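Local atomic coordinates of RNA 2'-o-ribose methyltransferase (Thermus thermophilus, PDB entry 1IPA), a protein that probably transfers a methyl group to the 2'-hydroxyl of a ribose in RNA, using an active-site architecture built on a deep trefoil knot. Residues 48-53 and 74-79; 215-220 and 241-246; 118-123 and 144-149; 29-34 and 98-103. One frame throughout, in Å; residues are numbered along the deposited sequence.

Contact 1. Residues 48-53 and 74-79; sequences EQALVW and LALLEV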
loop_
_atom_site.group_PDB
_atom_site.type_symbol
_atom_site.label_atom_id
_atom_site.label_comp_id
_atom_site.label_asym_id
_atom_site.label_seq_id
_atom_site.Cartn_x
_atom_site.Cartn_y
_atom_site.Cartn_z
ATOM N N GLU A 48 -15.454 8.248 12.701
ATOM C CA GLU A 48 -16.761 8.814 13.025
ATOM C C GLU A 48 -17.667 7.773 13.664
ATOM O O GLU A 48 -18.466 8.091 14.544
ATOM C CB GLU A 48 -17.422 9.403 11.788
ATOM C CG GLU A 48 -16.612 10.518 11.173
ATOM C CD GLU A 48 -17.422 11.377 10.234
ATOM O OE1 GLU A 48 -18.169 10.806 9.415
ATOM O OE2 GLU A 48 -17.301 12.621 10.319
ATOM N N GLN A 49 -17.545 6.529 13.224
ATOM C CA GLN A 49 -18.344 5.469 13.805
ATOM C C GLN A 49 -17.719 4.099 13.614
ATOM O O GLN A 49 -16.916 3.891 12.709
ATOM C CB GLN A 49 -19.769 5.482 13.244
ATOM C CG GLN A 49 -19.903 5.185 11.777
ATOM C CD GLN A 49 -21.352 5.227 11.336
ATOM O OE1 GLN A 49 -22.070 6.180 11.636
ATOM N NE2 GLN A 49 -21.791 4.197 10.624
ATOM N N ALA A 50 -18.086 3.171 14.491
ATOM C CA ALA A 50 -17.568 1.819 14.425
ATOM C C ALA A 50 -18.697 0.809 14.436
ATOM O O ALA A 50 -19.628 0.918 15.228
ATOM C CB ALA A 50 -16.634 1.560 15.595
ATOM N N LEU A 51 -18.616 -0.170 13.547
ATOM C CA LEU A 51 -19.617 -1.219 13.493
ATOM C C LEU A 51 -19.020 -2.416 14.218
ATOM O O LEU A 51 -17.809 -2.644 14.147
ATOM C CB LEU A 51 -19.954 -1.575 12.044
ATOM C CG LEU A 51 -20.978 -0.663 11.363
ATOM C CD1 LEU A 51 -20.495 0.780 11.342
ATOM C CD2 LEU A 51 -21.221 -1.167 9.953
ATOM N N VAL A 52 -19.869 -3.168 14.915
ATOM C CA VAL A 52 -19.434 -4.326 15.689
ATOM C C VAL A 52 -20.306 -5.560 15.478
ATOM O O VAL A 52 -21.529 -5.465 15.488
ATOM C CB VAL A 52 -19.447 -3.988 17.184
ATOM C CG1 VAL A 52 -18.964 -5.178 17.998
ATOM C CG2 VAL A 52 -18.592 -2.761 17.440
ATOM N N TRP A 53 -19.665 -6.712 15.292
ATOM C CA TRP A 53 -20.354 -7.994 15.102
ATOM C C TRP A 53 -21.214 -8.282 16.333
ATOM O O TRP A 53 -20.722 -8.279 17.467
ATOM C CB TRP A 53 -19.307 -9.102 14.918
ATOM C CG TRP A 53 -19.784 -10.548 14.921
ATOM C CD1 TRP A 53 -19.108 -11.629 15.443
ATOM C CD2 TRP A 53 -20.971 -11.084 14.314
ATOM N NE1 TRP A 53 -19.797 -12.794 15.194
ATOM C CE2 TRP A 53 -20.941 -12.491 14.504
ATOM C CE3 TRP A 53 -22.051 -10.519 13.627
ATOM C CZ2 TRP A 53 -21.950 -13.331 14.030
ATOM C CZ3 TRP A 53 -23.057 -11.358 13.156
ATOM C CH2 TRP A 53 -22.998 -12.748 13.360
ATOM N N LEU A 74 -18.252 9.362 18.749
ATOM C CA LEU A 74 -18.068 8.072 18.027
ATOM C C LEU A 74 -19.286 7.175 18.213
ATOM O O LEU A 74 -19.442 6.534 19.250
ATOM C CB LEU A 74 -16.822 7.351 18.547
ATOM C CG LEU A 74 -16.420 6.083 17.790
ATOM C CD1 LEU A 74 -15.978 6.454 16.386
ATOM C CD2 LEU A 74 -15.303 5.372 18.521
ATOM N N ALA A 75 -20.150 7.133 17.207
ATOM C CA ALA A 75 -21.344 6.302 17.273
ATOM C C ALA A 75 -20.999 4.853 16.935
ATOM O O ALA A 75 -20.234 4.587 16.010
ATOM C CB ALA A 75 -22.409 6.830 16.310
ATOM N N LEU A 76 -21.563 3.921 17.693
ATOM C CA LEU A 76 -21.311 2.503 17.468
ATOM C C LEU A 76 -22.570 1.838 16.924
ATOM O O LEU A 76 -23.683 2.301 17.171
ATOM C CB LEU A 76 -20.889 1.837 18.777
ATOM C CG LEU A 76 -19.768 2.581 19.517
ATOM C CD1 LEU A 76 -19.573 1.997 20.910
ATOM C CD2 LEU A 76 -18.480 2.507 18.706
ATOM N N LEU A 77 -22.387 0.761 16.170
ATOM C CA LEU A 77 -23.498 0.020 15.588
ATOM C C LEU A 77 -23.309 -1.478 15.783
ATOM O O LEU A 77 -22.339 -2.058 15.299
ATOM C CB LEU A 77 -23.614 0.290 14.082
ATOM C CG LEU A 77 -24.298 1.529 13.496
ATOM C CD1 LEU A 77 -25.742 1.581 13.972
ATOM C CD2 LEU A 77 -23.547 2.791 13.895
ATOM N N GLU A 78 -24.229 -2.105 16.505
ATOM C CA GLU A 78 -24.157 -3.540 16.694
ATOM C C GLU A 78 -24.729 -4.026 15.370
ATOM O O GLU A 78 -25.867 -3.712 15.025
ATOM C CB GLU A 78 -25.025 -3.965 17.875
ATOM C CG GLU A 78 -24.834 -5.401 18.317
ATOM C CD GLU A 78 -25.385 -5.647 19.708
ATOM O OE1 GLU A 78 -26.590 -5.378 19.930
ATOM O OE2 GLU A 78 -24.611 -6.101 20.580
ATOM N N VAL A 79 -23.934 -4.788 14.630
ATOM C CA VAL A 79 -24.334 -5.244 13.310
ATOM C C VAL A 79 -24.295 -6.757 13.088
ATOM O O VAL A 79 -23.633 -7.485 13.824
ATOM C CB VAL A 79 -23.442 -4.527 12.267
ATOM C CG1 VAL A 79 -23.431 -5.268 10.962
ATOM C CG2 VAL A 79 -23.938 -3.104 12.070
#
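Strands 47-53 and 75-79 are parallel neighbours in the mixed sheet of the N-terminal, eL30-like domain, a beta-alpha-beta crossover whose connection carries helix 59-66. Ala-50 and Val-52 each use both backbone polar atoms toward residues 74-79: N-H groups go to the carbonyls of Ala-75 and Leu-77, and carbonyls accept from Leu-77 N and Val-79 N. The last bond, Val-79 N to Val-52 O, is 2.6 Å long and almost straight (176°), whereas the one at the other end, Ala-75 N to Glu-48 O, stretches to 3.3 Å. On the face of Gln-49, Leu-51 and Leu-77, the two leucines run side by side, Leu-51 CG lying 3.9 Å from Leu-77 CB. Leu-51 CG also meets Val-79 CG2 at 3.9 Å, and helix 81-87 packs on this pair. On the other face Leu-76 CD2 reaches Ala-50 CB at 3.7 Å, with Tyr-65 of helix 59-66 touching Leu-76 and Val-52. The edge of the Trp-53 indole approaches a carbonyl, CE3 lying 3.4 Å from Val-79 O. The backbone N and O of Ala-50 and Val-52 are thus all satisfied between these two strands, while leucine, alanine and valine side chains add aliphatic contacts.

Contact 2. Residues 215-220 and 241-246; sequences GPEHEG and ADSLNV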
loop_
_atom_site.group_PDB
_atom_site.type_symbol
_atom_site.label_atom_id
_atom_site.label_comp_id
_atom_site.label_asym_id
_atom_site.label_seq_id
_atom_site.Cartn_x
_atom_site.Cartn_y
_atom_site.Cartn_z
ATOM N N GLY A 215 9.032 -3.155 -12.869
ATOM C CA GLY A 215 7.901 -2.981 -13.760
ATOM C C GLY A 215 6.817 -3.996 -13.471
ATOM O O GLY A 215 6.879 -4.677 -12.445
ATOM N N PRO A 216 5.805 -4.123 -14.347
ATOM C CA PRO A 216 4.719 -5.087 -14.140
ATOM C C PRO A 216 5.336 -6.475 -14.154
ATOM O O PRO A 216 6.421 -6.652 -14.701
ATOM C CB PRO A 216 3.809 -4.851 -15.346
ATOM C CG PRO A 216 4.090 -3.416 -15.728
ATOM C CD PRO A 216 5.590 -3.350 -15.582
ATOM N N GLU A 217 4.661 -7.460 -13.571
ATOM C CA GLU A 217 5.219 -8.808 -13.542
ATOM C C GLU A 217 5.182 -9.490 -14.906
ATOM O O GLU A 217 6.018 -10.344 -15.203
ATOM C CB GLU A 217 4.496 -9.676 -12.508
ATOM C CG GLU A 217 3.087 -10.065 -12.870
ATOM C CD GLU A 217 2.454 -10.945 -11.815
ATOM O OE1 GLU A 217 2.189 -10.449 -10.704
ATOM O OE2 GLU A 217 2.229 -12.140 -12.089
ATOM N N HIS A 218 4.221 -9.105 -15.738
ATOM C CA HIS A 218 4.098 -9.694 -17.066
ATOM C C HIS A 218 4.770 -8.823 -18.123
ATOM O O HIS A 218 4.476 -8.945 -19.312
ATOM C CB HIS A 218 2.619 -9.890 -17.434
ATOM C CG HIS A 218 1.856 -10.740 -16.461
ATOM N ND1 HIS A 218 2.324 -11.954 -16.002
ATOM C CD2 HIS A 218 0.646 -10.560 -15.878
ATOM C CE1 HIS A 218 1.437 -12.483 -15.178
ATOM N NE2 HIS A 218 0.409 -11.657 -15.086
ATOM N N GLU A 219 5.677 -7.950 -17.693
ATOM C CA GLU A 219 6.367 -7.062 -18.627
ATOM C C GLU A 219 7.626 -6.422 -18.045
ATOM O O GLU A 219 7.773 -6.285 -16.831
ATOM C CB GLU A 219 5.409 -5.961 -19.087
ATOM C CG GLU A 219 5.973 -5.038 -20.153
ATOM C CD GLU A 219 5.006 -3.934 -20.532
ATOM O OE1 GLU A 219 5.318 -3.162 -21.465
ATOM O OE2 GLU A 219 3.935 -3.835 -19.893
ATOM N N GLY A 220 8.533 -6.027 -18.928
ATOM C CA GLY A 220 9.760 -5.395 -18.485
ATOM C C GLY A 220 9.621 -3.885 -18.428
ATOM O O GLY A 220 8.578 -3.329 -18.777
ATOM N N ALA A 241 8.693 -21.088 -13.298
ATOM C CA ALA A 241 8.102 -19.757 -13.221
ATOM C C ALA A 241 8.880 -18.793 -14.093
ATOM O O ALA A 241 10.107 -18.826 -14.134
ATOM C CB ALA A 241 8.074 -19.261 -11.778
ATOM N N ASP A 242 8.155 -17.947 -14.810
ATOM C CA ASP A 242 8.800 -16.980 -15.675
ATOM C C ASP A 242 8.870 -15.629 -14.972
ATOM O O ASP A 242 9.569 -14.726 -15.419
ATOM C CB ASP A 242 8.034 -16.843 -16.997
ATOM C CG ASP A 242 6.644 -16.264 -16.810
ATOM O OD1 ASP A 242 5.699 -17.031 -16.507
ATOM O OD2 ASP A 242 6.498 -15.033 -16.956
ATOM N N SER A 243 8.161 -15.502 -13.856
ATOM C CA SER A 243 8.152 -14.248 -13.126
ATOM C C SER A 243 7.599 -14.393 -11.719
ATOM O O SER A 243 7.151 -15.462 -11.315
ATOM C CB SER A 243 7.316 -13.217 -13.886
ATOM O OG SER A 243 5.966 -13.642 -13.987
ATOM N N LEU A 244 7.635 -13.291 -10.980
ATOM C CA LEU A 244 7.137 -13.250 -9.616
ATOM C C LEU A 244 6.204 -12.062 -9.447
ATOM O O LEU A 244 6.257 -11.100 -10.214
ATOM C CB LEU A 244 8.298 -13.103 -8.625
ATOM C CG LEU A 244 9.329 -14.229 -8.515
ATOM C CD1 LEU A 244 10.542 -13.728 -7.771
ATOM C CD2 LEU A 244 8.716 -15.428 -7.803
ATOM N N ASN A 245 5.345 -12.151 -8.440
ATOM C CA ASN A 245 4.428 -11.082 -8.106
ATOM C C ASN A 245 5.348 -9.897 -7.809
ATOM O O ASN A 245 6.451 -10.094 -7.308
ATOM C CB ASN A 245 3.636 -11.474 -6.852
ATOM C CG ASN A 245 2.587 -10.451 -6.472
ATOM O OD1 ASN A 245 2.900 -9.319 -6.103
ATOM N ND2 ASN A 245 1.323 -10.849 -6.563
ATOM N N VAL A 246 4.905 -8.679 -8.122
ATOM C CA VAL A 246 5.725 -7.491 -7.885
ATOM C C VAL A 246 6.024 -7.272 -6.396
ATOM O O VAL A 246 7.081 -6.764 -6.039
ATOM C CB VAL A 246 5.057 -6.215 -8.461
ATOM C CG1 VAL A 246 5.034 -6.264 -9.973
ATOM C CG2 VAL A 246 3.648 -6.097 -7.946
#
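Glu-217 leans from the 215-220 loop across to residues 241-246, and has the largest share of the contact of any residue. CB comes first, 3.2 Å from the carbonyl oxygen Leu-244 O. The chi1 of Glu-217, 71°, sets CG in the crowded position between the backbone N and the carbonyl carbon, which lays CG over the centre of the His-218 ring, 3.6 Å above its plane. Beyond CG the chain is extended, and CD stays 4.1 Å from Leu-244 O. At the tip OE1 stands 3.5 Å from Asn-245 CA, beside the start of helix 246-261, without a hydrogen bond to the 241-246 loop. Asn-245 is the N-cap of that helix; with CG anti to its backbone N, it turns OD1 to accept from Ser-247 N. The backbone of Glu-217 takes part too, its carbonyl O lying 3.4 Å from Ser-243 CB. Val-246 CG1 meets the other loop at its start, 3.5 Å from Gly-215 O. Pro-216 to Glu-219 form a type I beta turn, closed by a weak bond from Glu-219 N to Pro-216 O. Both loops carry signature sequences of SpoU methyltransferases, and in relatives the equivalent loops help to form the knot and the cofactor pocket. With no hydrogen bond between the loops, the contact rests on van der Waals meetings of carbon atoms with backbone and carboxylate oxygens, and the nearby helix N-terminus would probably favour the charged form of the Glu-217 carboxylate.

Contact 3. Residues 118-123 and 144-149; sequences ILVAVG and AVLVAG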
loop_
_atom_site.group_PDB
_atom_site.type_symbol
_atom_site.label_atom_id
_atom_site.label_comp_id
_atom_site.label_asym_id
_atom_site.label_seq_id
_atom_site.Cartn_x
_atom_site.Cartn_y
_atom_site.Cartn_z
ATOM N N ILE A 118 14.464 3.992 -1.714
ATOM C CA ILE A 118 13.249 4.271 -2.457
ATOM C C ILE A 118 12.855 3.198 -3.462
ATOM O O ILE A 118 13.685 2.707 -4.229
ATOM C CB ILE A 118 13.395 5.628 -3.192
ATOM C CG1 ILE A 118 13.434 6.763 -2.163
ATOM C CG2 ILE A 118 12.262 5.833 -4.173
ATOM C CD1 ILE A 118 13.993 8.057 -2.697
ATOM N N LEU A 119 11.575 2.841 -3.457
ATOM C CA LEU A 119 11.073 1.848 -4.394
ATOM C C LEU A 119 10.235 2.544 -5.448
ATOM O O LEU A 119 9.297 3.252 -5.121
ATOM C CB LEU A 119 10.207 0.805 -3.680
ATOM C CG LEU A 119 9.493 -0.196 -4.599
ATOM C CD1 LEU A 119 10.535 -1.007 -5.339
ATOM C CD2 LEU A 119 8.586 -1.112 -3.785
ATOM N N VAL A 120 10.583 2.356 -6.712
ATOM C CA VAL A 120 9.815 2.956 -7.791
ATOM C C VAL A 120 9.051 1.832 -8.482
ATOM O O VAL A 120 9.650 0.938 -9.079
ATOM C CB VAL A 120 10.732 3.665 -8.817
ATOM C CG1 VAL A 120 9.896 4.302 -9.914
ATOM C CG2 VAL A 120 11.565 4.732 -8.124
ATOM N N ALA A 121 7.727 1.865 -8.383
ATOM C CA ALA A 121 6.905 0.843 -9.009
ATOM C C ALA A 121 6.305 1.388 -10.298
ATOM O O ALA A 121 5.650 2.430 -10.304
ATOM C CB ALA A 121 5.810 0.396 -8.054
ATOM N N VAL A 122 6.539 0.671 -11.390
ATOM C CA VAL A 122 6.058 1.069 -12.711
ATOM C C VAL A 122 4.996 0.108 -13.243
ATOM O O VAL A 122 5.174 -1.111 -13.195
ATOM C CB VAL A 122 7.228 1.103 -13.729
ATOM C CG1 VAL A 122 6.717 1.513 -15.101
ATOM C CG2 VAL A 122 8.325 2.048 -13.236
ATOM N N GLY A 123 3.903 0.667 -13.759
ATOM C CA GLY A 123 2.834 -0.150 -14.306
ATOM C C GLY A 123 2.013 -0.864 -13.250
ATOM O O GLY A 123 1.362 -1.874 -13.529
ATOM N N ALA A 144 10.280 5.580 0.948
ATOM C CA ALA A 144 9.157 5.994 0.131
ATOM C C ALA A 144 8.935 5.065 -1.037
ATOM O O ALA A 144 9.847 4.364 -1.474
ATOM C CB ALA A 144 9.388 7.414 -0.390
ATOM N N VAL A 145 7.709 5.067 -1.538
ATOM C CA VAL A 145 7.361 4.263 -2.697
ATOM C C VAL A 145 6.839 5.228 -3.730
ATOM O O VAL A 145 5.830 5.897 -3.512
ATOM C CB VAL A 145 6.257 3.238 -2.398
ATOM C CG1 VAL A 145 5.849 2.535 -3.686
ATOM C CG2 VAL A 145 6.751 2.229 -1.385
ATOM N N LEU A 146 7.534 5.328 -4.849
ATOM C CA LEU A 146 7.086 6.224 -5.886
ATOM C C LEU A 146 6.406 5.376 -6.934
ATOM O O LEU A 146 7.030 4.513 -7.553
ATOM C CB LEU A 146 8.267 6.990 -6.490
ATOM C CG LEU A 146 9.136 7.714 -5.465
ATOM C CD1 LEU A 146 10.206 8.516 -6.185
ATOM C CD2 LEU A 146 8.266 8.621 -4.598
ATOM N N VAL A 147 5.112 5.615 -7.107
ATOM C CA VAL A 147 4.325 4.884 -8.078
ATOM C C VAL A 147 4.168 5.693 -9.363
ATOM O O VAL A 147 3.619 6.802 -9.355
ATOM C CB VAL A 147 2.929 4.562 -7.521
ATOM C CG1 VAL A 147 2.119 3.803 -8.566
ATOM C CG2 VAL A 147 3.061 3.745 -6.234
ATOM N N ALA A 148 4.661 5.136 -10.462
ATOM C CA ALA A 148 4.555 5.797 -11.750
ATOM C C ALA A 148 3.254 5.357 -12.393
ATOM O O ALA A 148 3.246 4.411 -13.171
ATOM C CB ALA A 148 5.735 5.417 -12.641
ATOM N N GLY A 149 2.150 6.022 -12.052
ATOM C CA GLY A 149 0.877 5.662 -12.653
ATOM C C GLY A 149 -0.391 5.628 -11.807
ATOM O O GLY A 149 -1.063 4.591 -11.740
#
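Four backbone hydrogen bonds join strands 117-122 and 144-148 in parallel register. Leu-119 and Ala-121 both donate and accept: Leu-119 N points at Ala-144 O over 3.0 Å and nearly straight (171°), and its carbonyl O takes Leu-146 N at 2.7 Å. Ala-121 repeats the pattern, its N bonded to Leu-146 O and its O to Ala-148 N, the latter N-H arriving almost along the C=O axis. CA-H groups add weaker contacts to the same carbonyls, of which Val-120 CA to Leu-146 O is the closest at 3.2 Å. Ile-118, Val-120 and Val-122 turn their other backbone edge to strand 210-214, so strand 117-122 is bonded on both sides.

Aliphatic packing follows the two faces. On one, Ile-118 and Leu-146 cross obliquely, CG2 of the isoleucine lying 3.9 Å from CG of the leucine. Val-120 CG2 to Leu-146 CB at 4.3 Å and Val-122 CG2 to Ala-148 CB, also 4.3 Å, continue the row, while helix 176-185 covers this side through Trp-182 and Glu-176. The opposite face bears Leu-119, Ala-121, Val-145 and Val-147. Val-145 and Val-147 meet helix 127-140 there, and Leu-119 touches both that helix and helix 246-261.

At the C-terminal end the strands part, and Ala-148 centres an inverse gamma turn. Strand 117-122, helix 127-140 and strand 144-148 make a beta-alpha-beta unit, the building block of the Rossmann-like parallel sheet of SPOUT methyltransferases.

Contact 4. Residues 29-34 and 98-103; sequences FLIEGA and ALARMP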
loop_
_atom_site.group_PDB
_atom_site.type_symbol
_atom_site.label_atom_id
_atom_site.label_comp_id
_atom_site.label_asym_id
_atom_site.label_seq_id
_atom_site.Cartn_x
_atom_site.Cartn_y
_atom_site.Cartn_z
ATOM N N PHE A 29 -14.172 6.887 4.190
ATOM C CA PHE A 29 -13.823 5.546 3.751
ATOM C C PHE A 29 -13.921 4.562 4.906
ATOM O O PHE A 29 -13.868 4.949 6.077
ATOM C CB PHE A 29 -12.412 5.515 3.123
ATOM C CG PHE A 29 -11.300 5.864 4.079
ATOM C CD1 PHE A 29 -10.447 4.874 4.564
ATOM C CD2 PHE A 29 -11.088 7.186 4.479
ATOM C CE1 PHE A 29 -9.402 5.187 5.430
ATOM C CE2 PHE A 29 -10.039 7.507 5.350
ATOM C CZ PHE A 29 -9.195 6.497 5.823
ATOM N N LEU A 30 -14.076 3.289 4.557
ATOM C CA LEU A 30 -14.218 2.234 5.535
ATOM C C LEU A 30 -12.884 1.597 5.855
ATOM O O LEU A 30 -12.001 1.491 4.998
ATOM C CB LEU A 30 -15.177 1.168 5.006
ATOM C CG LEU A 30 -16.570 1.654 4.602
ATOM C CD1 LEU A 30 -17.245 0.611 3.726
ATOM C CD2 LEU A 30 -17.389 1.954 5.842
ATOM N N ILE A 31 -12.737 1.184 7.105
ATOM C CA ILE A 31 -11.518 0.539 7.534
ATOM C C ILE A 31 -11.875 -0.772 8.230
ATOM O O ILE A 31 -12.297 -0.779 9.386
ATOM C CB ILE A 31 -10.726 1.441 8.490
ATOM C CG1 ILE A 31 -10.458 2.801 7.819
ATOM C CG2 ILE A 31 -9.429 0.752 8.884
ATOM C CD1 ILE A 31 -9.680 3.805 8.691
ATOM N N GLU A 32 -11.714 -1.875 7.506
ATOM C CA GLU A 32 -12.002 -3.219 8.017
ATOM C C GLU A 32 -10.793 -3.861 8.720
ATOM O O GLU A 32 -9.694 -3.916 8.162
ATOM C CB GLU A 32 -12.472 -4.111 6.858
ATOM C CG GLU A 32 -12.547 -5.600 7.150
ATOM C CD GLU A 32 -13.347 -6.376 6.084
ATOM O OE1 GLU A 32 -13.212 -6.078 4.872
ATOM O OE2 GLU A 32 -14.106 -7.296 6.462
ATOM N N GLY A 33 -11.003 -4.335 9.945
ATOM C CA GLY A 33 -9.933 -4.978 10.682
ATOM C C GLY A 33 -9.414 -4.178 11.857
ATOM O O GLY A 33 -9.117 -2.986 11.732
ATOM N N ALA A 34 -9.282 -4.844 13.000
ATOM C CA ALA A 34 -8.804 -4.209 14.221
ATOM C C ALA A 34 -7.400 -3.623 14.106
ATOM O O ALA A 34 -7.115 -2.555 14.670
ATOM C CB ALA A 34 -8.853 -5.199 15.367
ATOM N N ALA A 98 -14.700 0.333 10.688
ATOM C CA ALA A 98 -14.935 1.716 11.056
ATOM C C ALA A 98 -15.153 2.634 9.869
ATOM O O ALA A 98 -14.798 2.312 8.733
ATOM C CB ALA A 98 -13.779 2.221 11.893
ATOM N N LEU A 99 -15.774 3.773 10.142
ATOM C CA LEU A 99 -16.011 4.782 9.125
ATOM C C LEU A 99 -14.977 5.840 9.449
ATOM O O LEU A 99 -14.929 6.339 10.574
ATOM C CB LEU A 99 -17.414 5.379 9.257
ATOM C CG LEU A 99 -17.763 6.515 8.290
ATOM C CD1 LEU A 99 -17.670 6.000 6.849
ATOM C CD2 LEU A 99 -19.167 7.044 8.576
ATOM N N ALA A 100 -14.153 6.193 8.474
ATOM C CA ALA A 100 -13.117 7.181 8.712
ATOM C C ALA A 100 -13.259 8.417 7.840
ATOM O O ALA A 100 -13.869 8.376 6.779
ATOM C CB ALA A 100 -11.755 6.547 8.488
ATOM N N ARG A 101 -12.683 9.517 8.312
ATOM C CA ARG A 101 -12.682 10.785 7.596
ATOM C C ARG A 101 -11.418 10.796 6.733
ATOM O O ARG A 101 -10.325 10.570 7.240
ATOM C CB ARG A 101 -12.605 11.938 8.595
ATOM C CG ARG A 101 -13.841 12.805 8.695
ATOM C CD ARG A 101 -13.848 13.920 7.649
ATOM N NE ARG A 101 -14.933 14.864 7.907
ATOM C CZ ARG A 101 -15.145 15.980 7.215
ATOM N NH1 ARG A 101 -14.346 16.304 6.208
ATOM N NH2 ARG A 101 -16.151 16.779 7.542
ATOM N N MET A 102 -11.556 11.051 5.436
ATOM C CA MET A 102 -10.388 11.098 4.566
ATOM C C MET A 102 -9.498 12.269 5.019
ATOM O O MET A 102 -9.880 13.428 4.920
ATOM C CB MET A 102 -10.827 11.278 3.112
ATOM C CG MET A 102 -9.775 10.936 2.082
ATOM S SD MET A 102 -10.372 11.126 0.404
ATOM C CE MET A 102 -11.115 9.578 0.160
ATOM N N PRO A 103 -8.299 11.964 5.533
ATOM C CA PRO A 103 -7.288 12.901 6.036
ATOM C C PRO A 103 -7.066 14.195 5.257
ATOM O O PRO A 103 -7.477 14.329 4.101
ATOM C CB PRO A 103 -6.030 12.045 6.079
ATOM C CG PRO A 103 -6.575 10.708 6.478
ATOM C CD PRO A 103 -7.791 10.581 5.586
#
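The phenyl ring of Phe-29 lies against Ala-100, whose CB sits over one face, 3.9 Å from the ring centroid and 20° off the normal, a CH-pi contact displaced toward the rim. Ile-31 CD1 presses on the same methyl group, 3.4 Å from Ala-100 CB, so this methyl touches both the ring and the tip of Ile-31. The ring edge turns to the chain leaving the strand: Phe-29 CE2 is 3.6 Å from Arg-101 O, with Met-102 CA also near the ring plane. Pro-103 CD lies 3.8 Å from Phe-29 CE2. A chi1 of 64°, placing CG between the backbone N and the carbonyl carbon, brings the ring's face to Ala-100 and its edge to Arg-101 and Met-102.

Beneath these side chains the strands are antiparallel. Phe-29 with Ala-100 and Ile-31 with Ala-98 are hydrogen-bonded pairs flanking the non-hydrogen-bonded pair Leu-30 with Leu-99. Ala-100 N to Phe-29 O is the shortest bond, 2.7 Å, and runs nearly along the C=O axis; Ala-98 N approaches Ile-31 O from 40° above the carbonyl plane. Here strand 28-32 forms an outermost strand of the mixed sheet in the eL30-like domain. On the face of Leu-30 and Leu-99 the two side chains cross, Leu-30 CD2 and Leu-99 CD1 being 4.2 Å apart.

Further out, helix 34-42 packs on Ile-31 and Ala-98, with Gly-33 as its N-cap. Buried Glu-32 anchors its carboxylate to Ser-88 OG and to the backbone N of Val-89 and Ala-94. Tyr-154, from the methyltransferase part of the chain, meets the Phe-29 ring and also touches Pro-103.

In the fold
Contacts 1 and 4 share the mixed sheet of the N-terminal domain, their centres about 11 Å apart. Strands 47-53 and 96-101 are neighbours in it, joined by backbone bonds between Glu-48, Gln-49 and Leu-99, and contact 1 is nested along the chain within the loop closed by contact 4. Contacts 3 and 2 follow in that order in the methyltransferase part: the first lies in the six-stranded parallel sheet, the second in loops beyond its strands, where Pro-216 packs on Val-122 and Gly-123. About 36 Å separates the centres of contacts 1 and 3. This division fits a probable RNA-binding domain linked to a knotted catalytic one.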